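Local coordinates for sensor protein (Rhodopseudomonas palustris, PDB 2OOL) that senses light through a bound biliverdin chromophore and, as a bacteriophytochrome, probably passes the signal to a histidine kinase region beyond this chromophore-binding fragment, at residues 47-50 and 51-54; 165-168 and 169-173; 305-308 and 309-312. All blocks are in the same frame, centred on the assembly; numbering follows the deposited sequence.

All three contacts are local, each within one unbroken run of chain, but they serve different parts of the fragment. Interaction 1 is a partly buried turn between two strands of the PAS domain, held by a backbone bond and a serine hydroxyl. Interactions 2 and 3 belong to the GAF domain: 165-173 is the middle of a helix, largely buried and rich in alanine, whereas 305-312 is the capped start of helix 308-332, where a charged arginine folds back on the incoming loop. The centres of interactions 2 and 3 lie about 17 Å apart, and helix 308-332 links them, since its later turns pack on 165-173. Interaction 1 is about 41 Å from interaction 2, centre to centre.

Interaction 1. Residues 47-50 and 51-54; sequences VVSE and TDLR
Ser49, through its backbone N and its hydroxyl, grips the backbone O and N of Arg54. Ser49 N donates to Arg54 O at 3.1 Å, the N-H...O angle being 158°, and Arg54 N returns a bond of 3.1 Å to Ser49 OG. The hydroxyl can accept there because OG lies between the backbone N and the carbonyl carbon (chi1 70°), which turns it across the loop. It also makes a weak hydrogen bond to Asp52 OD1 at 3.4 Å, and the methyl CG2 of Thr51 comes alongside it at 3.2 Å. With the hydroxyl gone, as in an alanine, Arg54 N would probably lose its side-chain acceptor and Asp52 OD1 its weak bond. Two C-H...O contacts add to the closure, Val48 CA to Arg54 O at 3.4 Å and Leu53 CA to Ser49 O at 2.9 Å. Leu53 has a left-handed conformation, consistent with the chain reversing here, and its side chain lies against Leu90 and Leu94 of helix 84-94. Farther out, Asp52 OD2 sits in the guanidinium plane of Arg54, a long salt bridge of 3.7 Å to NE, while Arg54 NH1 bonds to Asn75 O. Glu50 pairs with Arg124. The whole is the six-residue connection of a beta hairpin, joining antiparallel strands 44-48 and 55-59 in the central sheet of the PAS domain.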
loop_
_atom_site.group_PDB
_atom_site.type_symbol
_atom_site.label_atom_id
_atom_site.label_comp_id
_atom_site.label_asym_id
_atom_site.label_seq_id
_atom_site.Cartn_x
_atom_site.Cartn_y
_atom_site.Cartn_z
ATOM N N VAL A 47 15.387 -27.006 -0.754
ATOM C CA VAL A 47 14.788 -27.583 0.431
ATOM C C VAL A 47 15.856 -27.616 1.466
ATOM O O VAL A 47 16.933 -28.090 1.182
ATOM C CB VAL A 47 14.256 -29.014 0.174
ATOM C CG1 VAL A 47 13.636 -29.543 1.431
ATOM C CG2 VAL A 47 13.236 -28.973 -1.061
ATOM N N VAL A 48 15.573 -27.099 2.653
ATOM C CA VAL A 48 16.533 -27.129 3.740
ATOM C C VAL A 48 15.909 -27.678 5.033
ATOM O O VAL A 48 14.720 -27.500 5.302
ATOM C CB VAL A 48 17.110 -25.727 4.038
ATOM C CG1 VAL A 48 17.813 -25.138 2.799
ATOM C CG2 VAL A 48 16.012 -24.808 4.485
ATOM N N SER A 49 16.729 -28.307 5.855
ATOM C CA SER A 49 16.251 -28.852 7.109
ATOM C C SER A 49 16.117 -27.738 8.140
ATOM O O SER A 49 16.833 -26.749 8.097
ATOM C CB SER A 49 17.217 -29.905 7.615
ATOM O OG SER A 49 18.391 -29.267 8.025
ATOM N N GLU A 50 15.197 -27.915 9.081
ATOM C CA GLU A 50 14.825 -26.832 9.999
ATOM C C GLU A 50 15.824 -26.741 11.134
ATOM O O GLU A 50 15.842 -25.756 11.871
ATOM C CB GLU A 50 13.428 -27.089 10.577
ATOM C CG GLU A 50 12.443 -25.914 10.417
ATOM C CD GLU A 50 11.026 -26.408 10.564
ATOM O OE1 GLU A 50 10.147 -26.081 9.729
ATOM O OE2 GLU A 50 10.801 -27.177 11.518
ATOM N N THR A 51 16.649 -27.774 11.272
ATOM C CA THR A 51 17.637 -27.848 12.327
ATOM C C THR A 51 18.805 -26.882 12.043
ATOM O O THR A 51 18.763 -25.688 12.419
ATOM C CB THR A 51 18.092 -29.328 12.486
ATOM O OG1 THR A 51 19.183 -29.421 13.410
ATOM C CG2 THR A 51 18.486 -29.976 11.118
ATOM N N ASP A 52 19.801 -27.392 11.323
ATOM C CA ASP A 52 21.007 -26.661 10.941
ATOM C C ASP A 52 20.941 -26.230 9.466
ATOM O O ASP A 52 21.947 -25.826 8.867
ATOM C CB ASP A 52 22.223 -27.560 11.186
ATOM C CG ASP A 52 21.883 -29.041 11.012
ATOM O OD1 ASP A 52 21.000 -29.317 10.135
ATOM O OD2 ASP A 52 22.457 -29.890 11.765
ATOM N N LEU A 53 19.757 -26.321 8.868
ATOM C CA LEU A 53 19.535 -25.735 7.573
ATOM C C LEU A 53 20.411 -26.333 6.453
ATOM O O LEU A 53 20.900 -25.625 5.566
ATOM C CB LEU A 53 19.703 -24.209 7.717
ATOM C CG LEU A 53 18.420 -23.545 8.216
ATOM C CD1 LEU A 53 18.553 -22.049 8.327
ATOM C CD2 LEU A 53 17.292 -23.860 7.235
ATOM N N ARG A 54 20.574 -27.645 6.480
ATOM C CA ARG A 54 21.390 -28.344 5.492
ATOM C C ARG A 54 20.574 -28.566 4.257
ATOM O O ARG A 54 19.420 -28.821 4.361
ATOM C CB ARG A 54 21.848 -29.690 6.033
ATOM C CG ARG A 54 22.882 -29.552 7.124
ATOM C CD ARG A 54 23.383 -30.877 7.709
ATOM N NE ARG A 54 24.440 -30.505 8.647
ATOM C CZ ARG A 54 25.734 -30.392 8.349
ATOM N NH1 ARG A 54 26.205 -30.728 7.151
ATOM N NH2 ARG A 54 26.577 -29.981 9.283
#

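Interaction 2. Residues 165-168 and 169-173; sequences ACWI and AASEV
Ala165 O accepts from Ala169 N at 3.1 Å, the first of four successive i to i+4 bonds that mark this as regular alpha helix. Cys166 O takes the next, from Ala170 N, and the methyl CB of Ala169 rests 3.4 Å from the same oxygen. Trp167 carries the side-chain part of the contact. With CG anti to the backbone N (chi1 -179°), its indole stands out from the helix, tilted against its axis, with one face turned to the residue one turn on: Ser171 CB stands over the six-membered ring, 4.1 Å from its centroid and 17° off the normal, a CH-pi contact. Trp167 O receives Ser171 N in a nearly straight bond (168°) and lies 2.9 Å from Ser171 OG. Ile168 O, which accepts from Glu172 N, is 3.1 Å from that OG, so the hydroxyl is tucked against two main-chain carbonyls and its single proton may serve either. Several faces of helix 162-177 are covered: Cys166 and Ala170 pack on strand 181-187, Ile168 and Glu172 on helix 142-157, while Ala165 packs on Leu321, and Ala169 on Ile317 and Leu321, of helix 308-332.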
loop_
_atom_site.group_PDB
_atom_site.type_symbol
_atom_site.label_atom_id
_atom_site.label_comp_id
_atom_site.label_asym_id
_atom_site.label_seq_id
_atom_site.Cartn_x
_atom_site.Cartn_y
_atom_site.Cartn_z
ATOM N N ALA A 165 -16.925 -2.391 -9.671
ATOM C CA ALA A 165 -15.987 -2.863 -8.670
ATOM C C ALA A 165 -14.869 -3.647 -9.367
ATOM O O ALA A 165 -13.687 -3.420 -9.112
ATOM C CB ALA A 165 -16.685 -3.724 -7.641
ATOM N N CYS A 166 -15.269 -4.532 -10.275
ATOM C CA CYS A 166 -14.325 -5.358 -10.997
ATOM C C CYS A 166 -13.379 -4.553 -11.860
ATOM O O CYS A 166 -12.182 -4.886 -11.936
ATOM C CB CYS A 166 -15.053 -6.428 -11.812
ATOM S SG CYS A 166 -15.789 -7.666 -10.726
ATOM N N TRP A 167 -13.890 -3.502 -12.481
ATOM C CA TRP A 167 -13.082 -2.628 -13.342
ATOM C C TRP A 167 -12.102 -1.749 -12.540
ATOM O O TRP A 167 -10.979 -1.530 -12.960
ATOM C CB TRP A 167 -13.967 -1.776 -14.286
ATOM C CG TRP A 167 -13.109 -0.914 -15.162
ATOM C CD1 TRP A 167 -12.566 -1.237 -16.372
ATOM C CD2 TRP A 167 -12.615 0.389 -14.835
ATOM N NE1 TRP A 167 -11.795 -0.191 -16.843
ATOM C CE2 TRP A 167 -11.794 0.807 -15.902
ATOM C CE3 TRP A 167 -12.798 1.247 -13.740
ATOM C CZ2 TRP A 167 -11.159 2.042 -15.908
ATOM C CZ3 TRP A 167 -12.176 2.483 -13.752
ATOM C CH2 TRP A 167 -11.369 2.872 -14.831
ATOM N N ILE A 168 -12.519 -1.254 -11.386
ATOM C CA ILE A 168 -11.603 -0.562 -10.498
ATOM C C ILE A 168 -10.461 -1.537 -10.166
ATOM O O ILE A 168 -9.314 -1.192 -10.265
ATOM C CB ILE A 168 -12.320 -0.054 -9.206
ATOM C CG1 ILE A 168 -13.313 1.085 -9.553
ATOM C CG2 ILE A 168 -11.300 0.406 -8.151
ATOM C CD1 ILE A 168 -14.543 1.237 -8.635
ATOM N N ALA A 169 -10.774 -2.776 -9.821
ATOM C CA ALA A 169 -9.724 -3.752 -9.470
ATOM C C ALA A 169 -8.763 -3.954 -10.626
ATOM O O ALA A 169 -7.563 -3.878 -10.422
ATOM C CB ALA A 169 -10.326 -5.072 -9.039
ATOM N N ALA A 170 -9.285 -4.174 -11.836
ATOM C CA ALA A 170 -8.465 -4.534 -13.015
ATOM C C ALA A 170 -7.551 -3.409 -13.416
ATOM O O ALA A 170 -6.376 -3.629 -13.720
ATOM C CB ALA A 170 -9.341 -4.951 -14.219
ATOM N N SER A 171 -8.103 -2.199 -13.442
ATOM C CA SER A 171 -7.324 -1.026 -13.816
ATOM C C SER A 171 -6.200 -0.703 -12.821
ATOM O O SER A 171 -5.090 -0.383 -13.216
ATOM C CB SER A 171 -8.256 0.197 -14.030
ATOM O OG SER A 171 -8.925 0.501 -12.819
ATOM N N GLU A 172 -6.446 -0.821 -11.529
ATOM C CA GLU A 172 -5.332 -0.637 -10.579
ATOM C C GLU A 172 -4.266 -1.726 -10.714
ATOM O O GLU A 172 -3.074 -1.455 -10.650
ATOM C CB GLU A 172 -5.827 -0.587 -9.136
ATOM C CG GLU A 172 -4.655 -0.574 -8.066
ATOM C CD GLU A 172 -3.959 0.790 -7.951
ATOM O OE1 GLU A 172 -4.402 1.753 -8.589
ATOM O OE2 GLU A 172 -2.982 0.915 -7.187
ATOM N N VAL A 173 -4.689 -2.960 -10.901
ATOM C CA VAL A 173 -3.749 -4.049 -11.139
ATOM C C VAL A 173 -2.909 -3.779 -12.393
ATOM O O VAL A 173 -1.709 -4.049 -12.402
ATOM C CB VAL A 173 -4.459 -5.440 -11.177
ATOM C CG1 VAL A 173 -3.586 -6.515 -11.801
ATOM C CG2 VAL A 173 -4.840 -5.907 -9.760
#

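Interaction 3. Residues 305-308 and 309-312; sequences FVSY and EVRQ
Ser307 is the N-cap of helix 308-332, its side chain capping Val310 N where the loop following strand 291-300 enters the helix. Ser307 OG accepts from Val310 N in a weak but nearly straight bond of 3.3 Å (166°), and it is also bonded to Asp137. The first helical bonds follow, Ser307 O with Arg311 N and Tyr308 O with Gln312 N. Just ahead of the cap, Val306 CG1 lies close to Val310 CG1, their side chains crossing at about a right angle, an apolar contact beside the polar cap. On another side of the helix start, Arg311 turns back along the loop. Its chain bends at chi3 (-42°), which brings NH1 within 2.8 Å of Val306 O; the bond lies in the carbonyl plane and the oxygen sits at the guanidinium edge. Tyr308 CA lies over one face of that group. The phenol ring stands almost perpendicular to the guanidinium, their planes 88° apart, with Tyr308 CD1 3.6 Å from Arg311 NH2. Phe305 CZ comes within 3.8 Å of Arg311 NH1, its ring approaching obliquely. Glu134 forms a salt bridge with NH2 and probably balances the charge; with the loop carbonyl it helps hold the guanidinium. One turn on, Gln312 lays its amide obliquely beside Tyr308, CD 3.6 Å from CE2. Around the helix start, Val306 and Arg311 rest on Ile232 of strand 230-233, Tyr308 on Ile121 of strand 114-125, and Phe305 on strand 128-134, so the helix start lies between the GAF sheet and the PAS sheet; Gln312 meets Arg154 of the second subunit.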
loop_
_atom_site.group_PDB
_atom_site.type_symbol
_atom_site.label_atom_id
_atom_site.label_comp_id
_atom_site.label_asym_id
_atom_site.label_seq_id
_atom_site.Cartn_x
_atom_site.Cartn_y
_atom_site.Cartn_z
ATOM N N PHE A 305 8.319 -10.093 -15.549
ATOM C CA PHE A 305 8.287 -10.492 -14.147
ATOM C C PHE A 305 7.654 -9.417 -13.301
ATOM O O PHE A 305 7.788 -8.237 -13.577
ATOM C CB PHE A 305 9.700 -10.770 -13.632
ATOM C CG PHE A 305 9.753 -11.285 -12.198
ATOM C CD1 PHE A 305 10.292 -10.502 -11.178
ATOM C CD2 PHE A 305 9.251 -12.539 -11.878
ATOM C CE1 PHE A 305 10.351 -10.958 -9.883
ATOM C CE2 PHE A 305 9.290 -13.014 -10.578
ATOM C CZ PHE A 305 9.857 -12.207 -9.558
ATOM N N VAL A 306 6.962 -9.845 -12.265
ATOM C CA VAL A 306 6.347 -8.961 -11.306
ATOM C C VAL A 306 6.864 -9.371 -9.929
ATOM O O VAL A 306 6.822 -10.570 -9.567
ATOM C CB VAL A 306 4.757 -9.058 -11.374
ATOM C CG1 VAL A 306 4.093 -8.105 -10.378
ATOM C CG2 VAL A 306 4.273 -8.748 -12.766
ATOM N N SER A 307 7.424 -8.420 -9.179
ATOM C CA SER A 307 8.108 -8.774 -7.892
ATOM C C SER A 307 7.152 -9.311 -6.836
ATOM O O SER A 307 5.965 -9.112 -6.919
ATOM C CB SER A 307 8.836 -7.570 -7.303
ATOM O OG SER A 307 7.904 -6.693 -6.675
ATOM N N TYR A 308 7.660 -9.981 -5.809
ATOM C CA TYR A 308 6.791 -10.567 -4.820
ATOM C C TYR A 308 5.866 -9.522 -4.172
ATOM O O TYR A 308 4.676 -9.798 -3.914
ATOM C CB TYR A 308 7.621 -11.208 -3.743
ATOM C CG TYR A 308 6.865 -12.127 -2.836
ATOM C CD1 TYR A 308 6.574 -13.418 -3.229
ATOM C CD2 TYR A 308 6.465 -11.715 -1.585
ATOM C CE1 TYR A 308 5.904 -14.280 -2.384
ATOM C CE2 TYR A 308 5.800 -12.572 -0.731
ATOM C CZ TYR A 308 5.512 -13.838 -1.142
ATOM O OH TYR A 308 4.847 -14.709 -0.296
ATOM N N GLU A 309 6.435 -8.350 -3.864
ATOM C CA GLU A 309 5.726 -7.301 -3.174
ATOM C C GLU A 309 4.604 -6.719 -4.062
ATOM O O GLU A 309 3.535 -6.400 -3.551
ATOM C CB GLU A 309 6.680 -6.154 -2.741
ATOM C CG GLU A 309 7.767 -6.527 -1.702
ATOM C CD GLU A 309 9.108 -6.910 -2.334
ATOM O OE1 GLU A 309 9.106 -7.501 -3.445
ATOM O OE2 GLU A 309 10.166 -6.601 -1.717
ATOM N N VAL A 310 4.835 -6.608 -5.371
ATOM C CA VAL A 310 3.774 -6.202 -6.279
ATOM C C VAL A 310 2.637 -7.228 -6.338
ATOM O O VAL A 310 1.455 -6.847 -6.390
ATOM C CB VAL A 310 4.286 -5.828 -7.672
ATOM C CG1 VAL A 310 3.092 -5.538 -8.629
ATOM C CG2 VAL A 310 5.187 -4.558 -7.578
ATOM N N ARG A 311 2.983 -8.511 -6.281
ATOM C CA ARG A 311 2.007 -9.598 -6.224
ATOM C C ARG A 311 1.227 -9.562 -4.940
ATOM O O ARG A 311 0.013 -9.785 -4.976
ATOM C CB ARG A 311 2.657 -10.983 -6.499
ATOM C CG ARG A 311 3.373 -10.980 -7.868
ATOM C CD ARG A 311 3.740 -12.300 -8.515
ATOM N NE ARG A 311 4.286 -13.344 -7.665
ATOM C CZ ARG A 311 5.585 -13.502 -7.368
ATOM N NH1 ARG A 311 6.509 -12.623 -7.763
ATOM N NH2 ARG A 311 5.964 -14.530 -6.643
ATOM N N GLN A 312 1.865 -9.244 -3.809
ATOM C CA GLN A 312 1.146 -9.086 -2.554
ATOM C C GLN A 312 0.137 -7.906 -2.626
ATOM O O GLN A 312 -0.902 -7.933 -1.937
ATOM C CB GLN A 312 2.075 -8.852 -1.380
ATOM C CG GLN A 312 2.945 -10.034 -0.965
ATOM C CD GLN A 312 3.858 -9.667 0.196
ATOM O OE1 GLN A 312 4.690 -8.729 0.105
ATOM N NE2 GLN A 312 3.686 -10.364 1.299
#